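Local coordinates for niemann-Pick type C2 protein (Camponotus japonicus, PDB 3WEB) that binds oleic acid inside an immunoglobulin-like beta-sandwich and probably carries hydrophobic semiochemicals for chemical communication in the worker ant, at residues V2-G7 with C124-A129; S8-F13 with K118-T123; K49-K54 with W112-E117. All coordinates share one frame; numbering follows the deposited sequence.

Contact 1. Residues V2-G7 with C124-A129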
loop_
_atom_site.group_PDB
_atom_site.type_symbol
_atom_site.label_atom_id
_atom_site.label_comp_id
_atom_site.label_asym_id
_atom_site.label_seq_id
_atom_site.Cartn_x
_atom_site.Cartn_y
_atom_site.Cartn_z
ATOM N N VAL A 2 -5.092 -13.118 -1.975
ATOM C CA VAL A 2 -5.173 -12.599 -0.612
ATOM C C VAL A 2 -4.242 -11.403 -0.460
ATOM O O VAL A 2 -3.111 -11.435 -0.933
ATOM C CB VAL A 2 -4.769 -13.670 0.423
ATOM C CG1 VAL A 2 -4.853 -13.121 1.842
ATOM C CG2 VAL A 2 -5.649 -14.912 0.284
ATOM N N PHE A 3 -4.737 -10.354 0.190
ATOM C CA PHE A 3 -3.869 -9.290 0.687
ATOM C C PHE A 3 -3.263 -9.810 1.994
ATOM O O PHE A 3 -3.878 -9.720 3.070
ATOM C CB PHE A 3 -4.646 -7.985 0.919
ATOM C CG PHE A 3 -5.128 -7.321 -0.340
ATOM C CD1 PHE A 3 -4.251 -6.614 -1.162
ATOM C CD2 PHE A 3 -6.473 -7.373 -0.698
ATOM C CE1 PHE A 3 -4.706 -5.987 -2.320
ATOM C CE2 PHE A 3 -6.929 -6.752 -1.848
ATOM C CZ PHE A 3 -6.050 -6.059 -2.669
ATOM N N GLU A 4 -2.065 -10.383 1.868
ATOM C CA GLU A 4 -1.364 -11.050 2.962
ATOM C C GLU A 4 -0.661 -10.043 3.857
ATOM O O GLU A 4 -0.188 -9.013 3.390
ATOM C CB GLU A 4 -0.295 -11.991 2.403
ATOM C CG GLU A 4 -0.776 -13.282 1.768
ATOM C CD GLU A 4 0.394 -14.104 1.249
ATOM O OE1 GLU A 4 1.328 -14.385 2.030
ATOM O OE2 GLU A 4 0.393 -14.469 0.059
ATOM N N ASP A 5 -0.574 -10.366 5.141
ATOM C CA ASP A 5 0.191 -9.559 6.083
ATOM C C ASP A 5 1.651 -10.011 6.020
ATOM O O ASP A 5 1.971 -11.148 6.379
ATOM C CB ASP A 5 -0.421 -9.717 7.484
ATOM C CG ASP A 5 0.472 -9.202 8.600
ATOM O OD1 ASP A 5 1.406 -8.416 8.339
ATOM O OD2 ASP A 5 0.226 -9.604 9.762
ATOM N N CYS A 6 2.535 -9.130 5.551
ATOM C CA CYS A 6 3.962 -9.475 5.449
ATOM C C CYS A 6 4.786 -9.031 6.652
ATOM O O CYS A 6 6.013 -8.914 6.563
ATOM C CB CYS A 6 4.590 -8.989 4.134
ATOM S SG CYS A 6 4.126 -7.331 3.580
ATOM N N GLY A 7 4.107 -8.804 7.774
ATOM C CA GLY A 7 4.770 -8.510 9.035
ATOM C C GLY A 7 4.753 -7.046 9.417
ATOM O O GLY A 7 5.408 -6.215 8.790
ATOM N N CYS A 124 2.148 -4.028 6.623
ATOM C CA CYS A 124 2.867 -4.636 5.505
ATOM C C CYS A 124 1.873 -5.499 4.751
ATOM O O CYS A 124 1.371 -6.486 5.296
ATOM C CB CYS A 124 4.026 -5.495 6.006
ATOM S SG CYS A 124 5.187 -6.008 4.718
ATOM N N VAL A 125 1.607 -5.113 3.505
ATOM C CA VAL A 125 0.631 -5.781 2.640
ATOM C C VAL A 125 1.384 -6.415 1.484
ATOM O O VAL A 125 2.246 -5.777 0.888
ATOM C CB VAL A 125 -0.384 -4.766 2.067
ATOM C CG1 VAL A 125 -1.391 -5.459 1.156
ATOM C CG2 VAL A 125 -1.094 -4.011 3.194
ATOM N N LYS A 126 1.064 -7.673 1.183
ATOM C CA LYS A 126 1.685 -8.383 0.073
ATOM C C LYS A 126 0.603 -9.014 -0.798
ATOM O O LYS A 126 -0.290 -9.696 -0.296
ATOM C CB LYS A 126 2.631 -9.458 0.603
ATOM C CG LYS A 126 3.376 -10.239 -0.459
ATOM C CD LYS A 126 4.122 -11.381 0.206
ATOM C CE LYS A 126 5.272 -11.887 -0.640
ATOM N NZ LYS A 126 5.834 -13.107 0.004
ATOM N N PHE A 127 0.666 -8.768 -2.099
ATOM C CA PHE A 127 -0.327 -9.354 -3.002
ATOM C C PHE A 127 0.234 -9.556 -4.407
ATOM O O PHE A 127 1.179 -8.855 -4.806
ATOM C CB PHE A 127 -1.603 -8.498 -3.031
ATOM C CG PHE A 127 -1.409 -7.127 -3.605
ATOM C CD1 PHE A 127 -0.912 -6.091 -2.819
ATOM C CD2 PHE A 127 -1.747 -6.866 -4.925
ATOM C CE1 PHE A 127 -0.748 -4.823 -3.355
ATOM C CE2 PHE A 127 -1.582 -5.609 -5.469
ATOM C CZ PHE A 127 -1.079 -4.584 -4.680
ATOM N N PRO A 128 -0.321 -10.530 -5.154
ATOM C CA PRO A 128 0.104 -10.705 -6.542
ATOM C C PRO A 128 -0.637 -9.747 -7.479
ATOM O O PRO A 128 -1.862 -9.574 -7.364
ATOM C CB PRO A 128 -0.278 -12.151 -6.843
ATOM C CG PRO A 128 -1.475 -12.406 -5.975
ATOM C CD PRO A 128 -1.337 -11.527 -4.760
ATOM N N ALA A 129 0.097 -9.125 -8.399
ATOM C CA ALA A 129 -0.537 -8.241 -9.385
ATOM C C ALA A 129 -0.165 -8.593 -10.819
ATOM O O ALA A 129 0.870 -9.209 -11.079
ATOM C CB ALA A 129 -0.199 -6.786 -9.099
HETATM O O HOH W 1 0.497 -5.595 8.501
#
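Glu4 and Lys126 face each other as an antiparallel hydrogen-bonded pair, joining the short N-terminal strand 4-5 to strand 121-131 in one sheet of the immunoglobulin-like beta-sandwich. Glu4 N donates to Lys126 O at 2.9 Å, within the plane of that carbonyl, and Lys126 N returns the bond to Glu4 O. Two residues on, past the non-hydrogen-bonded pair Asp5-Val125, Cys6 N reaches Cys124 O at 2.9 Å from well above the carbonyl plane.

At this end the pairing becomes covalent. Cys124 SG, anti to its backbone N (chi1 -168°), meets Cys6 SG at 2.0 Å, and the disulfide torsion of -98° is close to the relaxed right angle. Asp5 adds an Asx turn: its OD1 accepts from Gly7 N at 2.8 Å and also accepts a hydrogen bond from a water that in turn accepts from Cys124 N. Gly7 suits the turn because its backbone angles leave no room for a CB beside the carbonyl O of Cys6.

The other end is apolar. Phe3 and Phe127 run alongside each other in one direction, their ring planes 59° apart, and Phe127 also touches the oleic acid, which places this packing at the wall of the lipid pocket. Ile18 of strand 11-18 touches both phenylalanine side chains. Phe3 CD1 rests 3.9 Å from Val125 CG1, while Phe3 CE1 stands over one face of the Phe127 ring, 3.7 Å from CG.

Contact 2. Residues S8-F13 with K118-T123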
loop_
_atom_site.group_PDB
_atom_site.type_symbol
_atom_site.label_atom_id
_atom_site.label_comp_id
_atom_site.label_asym_id
_atom_site.label_seq_id
_atom_site.Cartn_x
_atom_site.Cartn_y
_atom_site.Cartn_z
ATOM N N SER A 8 3.982 -6.729 10.446
ATOM C CA SER A 8 4.032 -5.399 11.043
ATOM C C SER A 8 4.069 -5.518 12.552
ATOM O O SER A 8 3.481 -6.442 13.120
ATOM C CB SER A 8 2.855 -4.550 10.575
ATOM O OG SER A 8 1.625 -5.169 10.876
ATOM N N GLU A 9 4.783 -4.606 13.206
ATOM C CA GLU A 9 4.945 -4.683 14.652
ATOM C C GLU A 9 4.206 -3.598 15.440
ATOM O O GLU A 9 4.040 -3.721 16.658
ATOM C CB GLU A 9 6.428 -4.726 15.040
ATOM C CG GLU A 9 7.191 -3.442 14.750
ATOM C CD GLU A 9 8.557 -3.394 15.412
ATOM O OE1 GLU A 9 8.679 -3.830 16.580
ATOM O OE2 GLU A 9 9.507 -2.905 14.765
ATOM N N VAL A 10 3.770 -2.534 14.762
ATOM C CA VAL A 10 3.060 -1.448 15.455
ATOM C C VAL A 10 1.693 -1.125 14.842
ATOM O O VAL A 10 1.173 -0.011 14.967
ATOM C CB VAL A 10 3.920 -0.168 15.659
ATOM C CG1 VAL A 10 5.054 -0.429 16.639
ATOM C CG2 VAL A 10 4.448 0.377 14.336
ATOM N N GLY A 11 1.103 -2.126 14.203
ATOM C CA GLY A 11 -0.248 -1.969 13.688
ATOM C C GLY A 11 -0.739 -3.164 12.920
ATOM O O GLY A 11 -0.079 -4.211 12.877
ATOM N N LYS A 12 -1.904 -2.991 12.312
ATOM C CA LYS A 12 -2.536 -4.007 11.476
ATOM C C LYS A 12 -3.370 -3.315 10.414
ATOM O O LYS A 12 -3.668 -2.129 10.537
ATOM C CB LYS A 12 -3.419 -4.933 12.324
ATOM C CG LYS A 12 -4.566 -4.222 13.033
ATOM C CD LYS A 12 -5.236 -5.091 14.081
ATOM C CE LYS A 12 -6.227 -4.281 14.901
ATOM N NZ LYS A 12 -7.089 -5.149 15.757
ATOM N N PHE A 13 -3.724 -4.046 9.361
ATOM C CA PHE A 13 -4.724 -3.559 8.398
ATOM C C PHE A 13 -5.891 -4.531 8.345
ATOM O O PHE A 13 -5.723 -5.727 8.606
ATOM C CB PHE A 13 -4.122 -3.338 7.002
ATOM C CG PHE A 13 -3.640 -4.595 6.332
ATOM C CD1 PHE A 13 -2.338 -5.044 6.530
ATOM C CD2 PHE A 13 -4.477 -5.317 5.478
ATOM C CE1 PHE A 13 -1.890 -6.203 5.910
ATOM C CE2 PHE A 13 -4.031 -6.476 4.852
ATOM C CZ PHE A 13 -2.737 -6.919 5.073
ATOM N N LYS A 118 9.929 6.029 13.508
ATOM C CA LYS A 118 10.970 5.219 14.141
ATOM C C LYS A 118 11.400 4.058 13.247
ATOM O O LYS A 118 12.136 3.171 13.691
ATOM C CB LYS A 118 10.458 4.663 15.473
ATOM C CG LYS A 118 9.976 5.717 16.452
ATOM C CD LYS A 118 9.065 5.122 17.503
ATOM C CE LYS A 118 8.653 6.187 18.501
ATOM N NZ LYS A 118 7.889 5.603 19.638
ATOM N N ASP A 119 10.924 4.064 11.998
ATOM C CA ASP A 119 11.177 2.995 11.028
ATOM C C ASP A 119 10.601 1.633 11.450
ATOM O O ASP A 119 11.134 0.584 11.093
ATOM C CB ASP A 119 12.682 2.894 10.702
ATOM C CG ASP A 119 12.957 2.177 9.390
ATOM O OD1 ASP A 119 12.177 2.349 8.430
ATOM O OD2 ASP A 119 13.969 1.443 9.313
ATOM N N GLU A 120 9.506 1.664 12.206
ATOM C CA GLU A 120 8.770 0.458 12.592
ATOM C C GLU A 120 7.577 0.287 11.656
ATOM O O GLU A 120 6.928 1.271 11.300
ATOM C CB GLU A 120 8.264 0.560 14.035
ATOM C CG GLU A 120 9.349 0.858 15.063
ATOM C CD GLU A 120 8.796 1.054 16.462
ATOM O OE1 GLU A 120 7.883 1.878 16.663
ATOM O OE2 GLU A 120 9.296 0.381 17.382
ATOM N N LYS A 121 7.287 -0.955 11.268
ATOM C CA LYS A 121 6.173 -1.227 10.345
ATOM C C LYS A 121 4.816 -1.184 11.038
ATOM O O LYS A 121 4.544 -1.990 11.934
ATOM C CB LYS A 121 6.358 -2.564 9.616
ATOM C CG LYS A 121 7.545 -2.566 8.657
ATOM C CD LYS A 121 7.818 -3.937 8.067
ATOM C CE LYS A 121 9.242 -3.985 7.530
ATOM N NZ LYS A 121 9.461 -5.121 6.592
ATOM N N ILE A 122 3.984 -0.237 10.605
ATOM C CA ILE A 122 2.580 -0.162 11.018
ATOM C C ILE A 122 1.792 -1.197 10.227
ATOM O O ILE A 122 0.980 -1.937 10.790
ATOM C CB ILE A 122 1.975 1.235 10.753
ATOM C CG1 ILE A 122 2.847 2.336 11.373
ATOM C CG2 ILE A 122 0.550 1.310 11.297
ATOM C CD1 ILE A 122 2.617 3.707 10.764
ATOM N N THR A 123 2.039 -1.240 8.916
ATOM C CA THR A 123 1.398 -2.217 8.031
ATOM C C THR A 123 2.393 -2.787 7.041
ATOM O O THR A 123 3.341 -2.105 6.649
ATOM C CB THR A 123 0.266 -1.576 7.207
ATOM O OG1 THR A 123 0.799 -0.503 6.425
ATOM C CG2 THR A 123 -0.829 -1.045 8.113
HETATM O O HOH W 2 8.928 -3.220 11.961
#
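Glu9 and Val10 both give their backbone N-H to Lys121 O, where the loop leading into strand 11-18 passes beside a classic beta bulge: Ile122 and Thr123 together face Phe114 of the adjacent strand. Glu9 N lies 2.9 Å from Lys121 O in the carbonyl plane, with a bent N-H...O angle of 134°; Val10 N is 3.0 Å from the same oxygen, tilted from the plane but much straighter at 166°. Two successive amides thus grip one acceptor.

Around this grip the side chains close in. Ser8 CB sits against Ile122 O at 3.2 Å, and Ser8 OG, held between its own backbone N and carbonyl carbon (chi1 57°), donates to Gly11 O at 2.8 Å, so that the small hydroxyl ties the loop back on itself. Gly11 suits its place because a CB there would clash with Ile122 O. Val10 puts CG2 against Ile122 CG1 at 3.9 Å, an apolar meeting of two branched side chains; Val46 touches Val10 and Val48 touches Ile122.

Further out, Glu9 and Glu120 cross at about a right angle, their OE2 atoms 4.2 Å apart, a proximity of like charges that probably costs some energy. Lys121 sends its ammonium group, NZ, away to a salt bridge with Glu113, and Asn116 OD1 accepts from both Lys118 N and Glu120 N, spanning the turn between the strands. Between the two segments, a water oxygen lies 2.9 Å from both Glu9 OE2, to which it donates, and Lys121 N, from which it accepts.

Contact 3. Residues K49-K54 with W112-E117. With OLA (oleic acid), chain B.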
loop_
_atom_site.group_PDB
_atom_site.type_symbol
_atom_site.label_atom_id
_atom_site.label_comp_id
_atom_site.label_asym_id
_atom_site.label_seq_id
_atom_site.Cartn_x
_atom_site.Cartn_y
_atom_site.Cartn_z
ATOM N N LYS A 49 3.534 9.615 15.075
ATOM C CA LYS A 49 3.769 11.028 14.785
ATOM C C LYS A 49 3.895 11.348 13.302
ATOM O O LYS A 49 3.474 12.414 12.860
ATOM C CB LYS A 49 4.997 11.540 15.539
ATOM C CG LYS A 49 4.719 11.819 17.010
ATOM C CD LYS A 49 5.927 12.415 17.717
ATOM C CE LYS A 49 6.340 13.761 17.138
ATOM N NZ LYS A 49 7.569 14.276 17.797
ATOM N N ASN A 50 4.489 10.433 12.543
ATOM C CA ASN A 50 4.657 10.596 11.100
ATOM C C ASN A 50 4.652 9.235 10.415
ATOM O O ASN A 50 5.076 8.237 11.004
ATOM C CB ASN A 50 5.960 11.339 10.782
ATOM C CG ASN A 50 6.034 11.815 9.344
ATOM O OD1 ASN A 50 5.093 12.411 8.816
ATOM N ND2 ASN A 50 7.174 11.575 8.705
ATOM N N VAL A 51 4.175 9.201 9.172
ATOM C CA VAL A 51 4.113 7.956 8.403
ATOM C C VAL A 51 4.936 8.085 7.120
ATOM O O VAL A 51 4.780 9.050 6.378
ATOM C CB VAL A 51 2.656 7.571 8.041
ATOM C CG1 VAL A 51 2.613 6.243 7.284
ATOM C CG2 VAL A 51 1.792 7.487 9.289
ATOM N N GLU A 52 5.797 7.106 6.864
ATOM C CA GLU A 52 6.523 7.019 5.590
ATOM C C GLU A 52 6.182 5.695 4.915
ATOM O O GLU A 52 6.404 4.627 5.490
ATOM C CB GLU A 52 8.041 7.106 5.792
ATOM C CG GLU A 52 8.559 8.466 6.243
ATOM C CD GLU A 52 10.074 8.491 6.398
ATOM O OE1 GLU A 52 10.784 8.468 5.369
ATOM O OE2 GLU A 52 10.564 8.550 7.548
ATOM N N ALA A 53 5.636 5.770 3.706
ATOM C CA ALA A 53 5.295 4.570 2.949
ATOM C C ALA A 53 6.478 4.052 2.132
ATOM O O ALA A 53 7.350 4.818 1.715
ATOM C CB ALA A 53 4.099 4.816 2.047
ATOM N N LYS A 54 6.482 2.739 1.917
ATOM C CA LYS A 54 7.520 2.041 1.166
ATOM C C LYS A 54 6.853 1.015 0.263
ATOM O O LYS A 54 5.904 0.339 0.671
ATOM C CB LYS A 54 8.469 1.303 2.119
ATOM C CG LYS A 54 9.133 2.171 3.176
ATOM C CD LYS A 54 10.185 3.065 2.554
ATOM C CE LYS A 54 10.988 3.778 3.623
ATOM N NZ LYS A 54 12.011 4.642 2.971
ATOM N N TRP A 112 3.841 -3.597 0.178
ATOM C CA TRP A 112 3.554 -2.199 0.442
ATOM C C TRP A 112 3.462 -1.998 1.940
ATOM O O TRP A 112 2.676 -2.672 2.617
ATOM C CB TRP A 112 2.246 -1.826 -0.262
ATOM C CG TRP A 112 1.722 -0.447 -0.009
ATOM C CD1 TRP A 112 2.432 0.724 -0.005
ATOM C CD2 TRP A 112 0.352 -0.088 0.212
ATOM N NE1 TRP A 112 1.593 1.784 0.238
ATOM C CE2 TRP A 112 0.310 1.316 0.375
ATOM C CE3 TRP A 112 -0.842 -0.820 0.306
ATOM C CZ2 TRP A 112 -0.882 2.011 0.626
ATOM C CZ3 TRP A 112 -2.035 -0.126 0.550
ATOM C CH2 TRP A 112 -2.041 1.278 0.712
ATOM N N GLU A 113 4.281 -1.078 2.453
ATOM C CA GLU A 113 4.400 -0.854 3.889
ATOM C C GLU A 113 4.150 0.592 4.288
ATOM O O GLU A 113 4.483 1.520 3.554
ATOM C CB GLU A 113 5.799 -1.242 4.392
ATOM C CG GLU A 113 6.313 -2.601 3.938
ATOM C CD GLU A 113 7.694 -2.919 4.489
ATOM O OE1 GLU A 113 8.412 -1.981 4.909
ATOM O OE2 GLU A 113 8.061 -4.114 4.501
ATOM N N PHE A 114 3.551 0.772 5.461
ATOM C CA PHE A 114 3.547 2.066 6.139
ATOM C C PHE A 114 4.431 1.914 7.365
ATOM O O PHE A 114 4.235 0.999 8.167
ATOM C CB PHE A 114 2.137 2.446 6.618
ATOM C CG PHE A 114 1.273 3.115 5.583
ATOM C CD1 PHE A 114 1.642 3.186 4.242
ATOM C CD2 PHE A 114 0.051 3.669 5.962
ATOM C CE1 PHE A 114 0.825 3.807 3.306
ATOM C CE2 PHE A 114 -0.771 4.292 5.027
ATOM C CZ PHE A 114 -0.385 4.360 3.698
ATOM N N ARG A 115 5.405 2.804 7.497
ATOM C CA ARG A 115 6.251 2.837 8.678
ATOM C C ARG A 115 6.042 4.128 9.454
ATOM O O ARG A 115 5.658 5.161 8.884
ATOM C CB ARG A 115 7.721 2.694 8.281
ATOM C CG ARG A 115 8.034 1.380 7.585
ATOM C CD ARG A 115 9.486 1.326 7.159
ATOM N NE ARG A 115 9.793 0.092 6.439
ATOM C CZ ARG A 115 10.994 -0.202 5.945
ATOM N NH1 ARG A 115 12.013 0.639 6.105
ATOM N NH2 ARG A 115 11.183 -1.339 5.289
ATOM N N ASN A 116 6.298 4.079 10.755
ATOM C CA ASN A 116 6.285 5.300 11.546
ATOM C C ASN A 116 7.643 6.000 11.485
ATOM O O ASN A 116 8.566 5.555 10.787
ATOM C CB ASN A 116 5.851 5.030 12.990
ATOM C CG ASN A 116 6.852 4.186 13.766
ATOM O OD1 ASN A 116 7.947 3.884 13.285
ATOM N ND2 ASN A 116 6.477 3.810 14.977
ATOM N N GLU A 117 7.747 7.087 12.241
ATOM C CA GLU A 117 8.948 7.916 12.325
ATOM C C GLU A 117 10.180 7.152 12.842
ATOM O O GLU A 117 11.320 7.578 12.624
ATOM C CB GLU A 117 8.668 9.138 13.213
ATOM C CG GLU A 117 8.376 8.838 14.686
ATOM C CD GLU A 117 6.931 8.473 14.999
ATOM O OE1 GLU A 117 6.085 8.420 14.077
ATOM O OE2 GLU A 117 6.624 8.238 16.192
HETATM C C1 OLA B . 2.692 7.435 -4.893
HETATM O O1 OLA B . 2.991 7.826 -3.740
HETATM O O2 OLA B . 3.489 7.490 -5.857
HETATM C C2 OLA B . 1.304 6.882 -5.135
HETATM C C3 OLA B . 1.372 5.407 -5.523
HETATM C C4 OLA B . 0.391 4.574 -4.708
HETATM C C5 OLA B . 1.111 3.606 -3.778
HETATM C C6 OLA B . 0.231 2.420 -3.406
HETATM C C7 OLA B . 0.796 1.144 -4.018
HETATM C C8 OLA B . 0.024 -0.111 -3.610
HETATM C C9 OLA B . -1.228 -0.275 -4.449
HETATM C C10 OLA B . -1.262 -0.875 -5.643
HETATM C C11 OLA B . -0.044 -1.474 -6.310
HETATM C C12 OLA B . -0.139 -1.279 -7.817
HETATM C C13 OLA B . 1.200 -0.846 -8.399
HETATM C C14 OLA B . 1.023 -0.359 -9.832
HETATM C C15 OLA B . 2.318 -0.488 -10.625
HETATM C C16 OLA B . 2.922 0.882 -10.909
HETATM C C17 OLA B . 2.779 1.248 -12.382
HETATM C C18 OLA B . 3.942 2.092 -12.855
HETATM O O HOH W 3 10.533 6.229 9.243
#
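Ala53 and Val51 pack their methyls obliquely against the Phe114 ring on the inner face of an antiparallel strand pair, 51-54 with 112-116, in the beta-sandwich. Ala53 CB lies 3.6 Å from Phe114 CE1, the small methyl leaving room for the ring beside it, while Val51 CG1 comes to the CG end of the ring; Phe42 and Tyr93 make edge-to-face contacts with the same ring. Trp112 carries this apolar layer to the lipid. C8 of the oleic acid lies over one face of the indole, 3.8 Å from CD2 and offset toward the rim, while Lys54 O comes to the ring's edge near its plane. A broad, largely apolar ring face suits a pocket that holds an alkyl chain.

On the opposite face of the sheet, which carries Glu52, Lys54, Glu113 and Arg115, Lys54 CG stands over the Arg115 guanidinium, 3.9 Å from NE and offset toward the rim, so an apolar CH2 covers part of the flat cation; the two side chains cross at about a right angle. In the guanidinium plane, NE and NH2 of Arg115 both reach Glu113 OE1, a side-on salt bridge onto a single oxygen. Arg115 NH1 also pairs with Asp119 OD1.

Paired backbone bonds join Glu52 with Arg115 and Lys54 with Glu113. Beyond them, the Glu117 chain bends at chi2 (-84°), which turns CD toward residues 49-50. There Lys49 N and Asn50 N, each 3.0 Å away, meet Glu117 OE1 from the same face of the carboxylate plane.

From the N terminus, strand 4-5 enters contact 1, whose partner 124-129 lies near the end of the chain, so this contact closes the widest loop. Residues 8-13 follow at once and meet 118-123 in contact 2, nested inside that loop; contact 3, 49-54 with 112-117, is nested inside both, and none cross. Strand 121-131 serves contacts 1 and 2, and its neighbour 107-116 carries contact 3. Val125 O lies 2.8 Å from Trp112 N, a probable hydrogen bond between contacts 1 and 3. Contacts 1 and 3 pair strands within one sheet, whereas contact 2 joins that sheet to strand 11-18 of the three-stranded one.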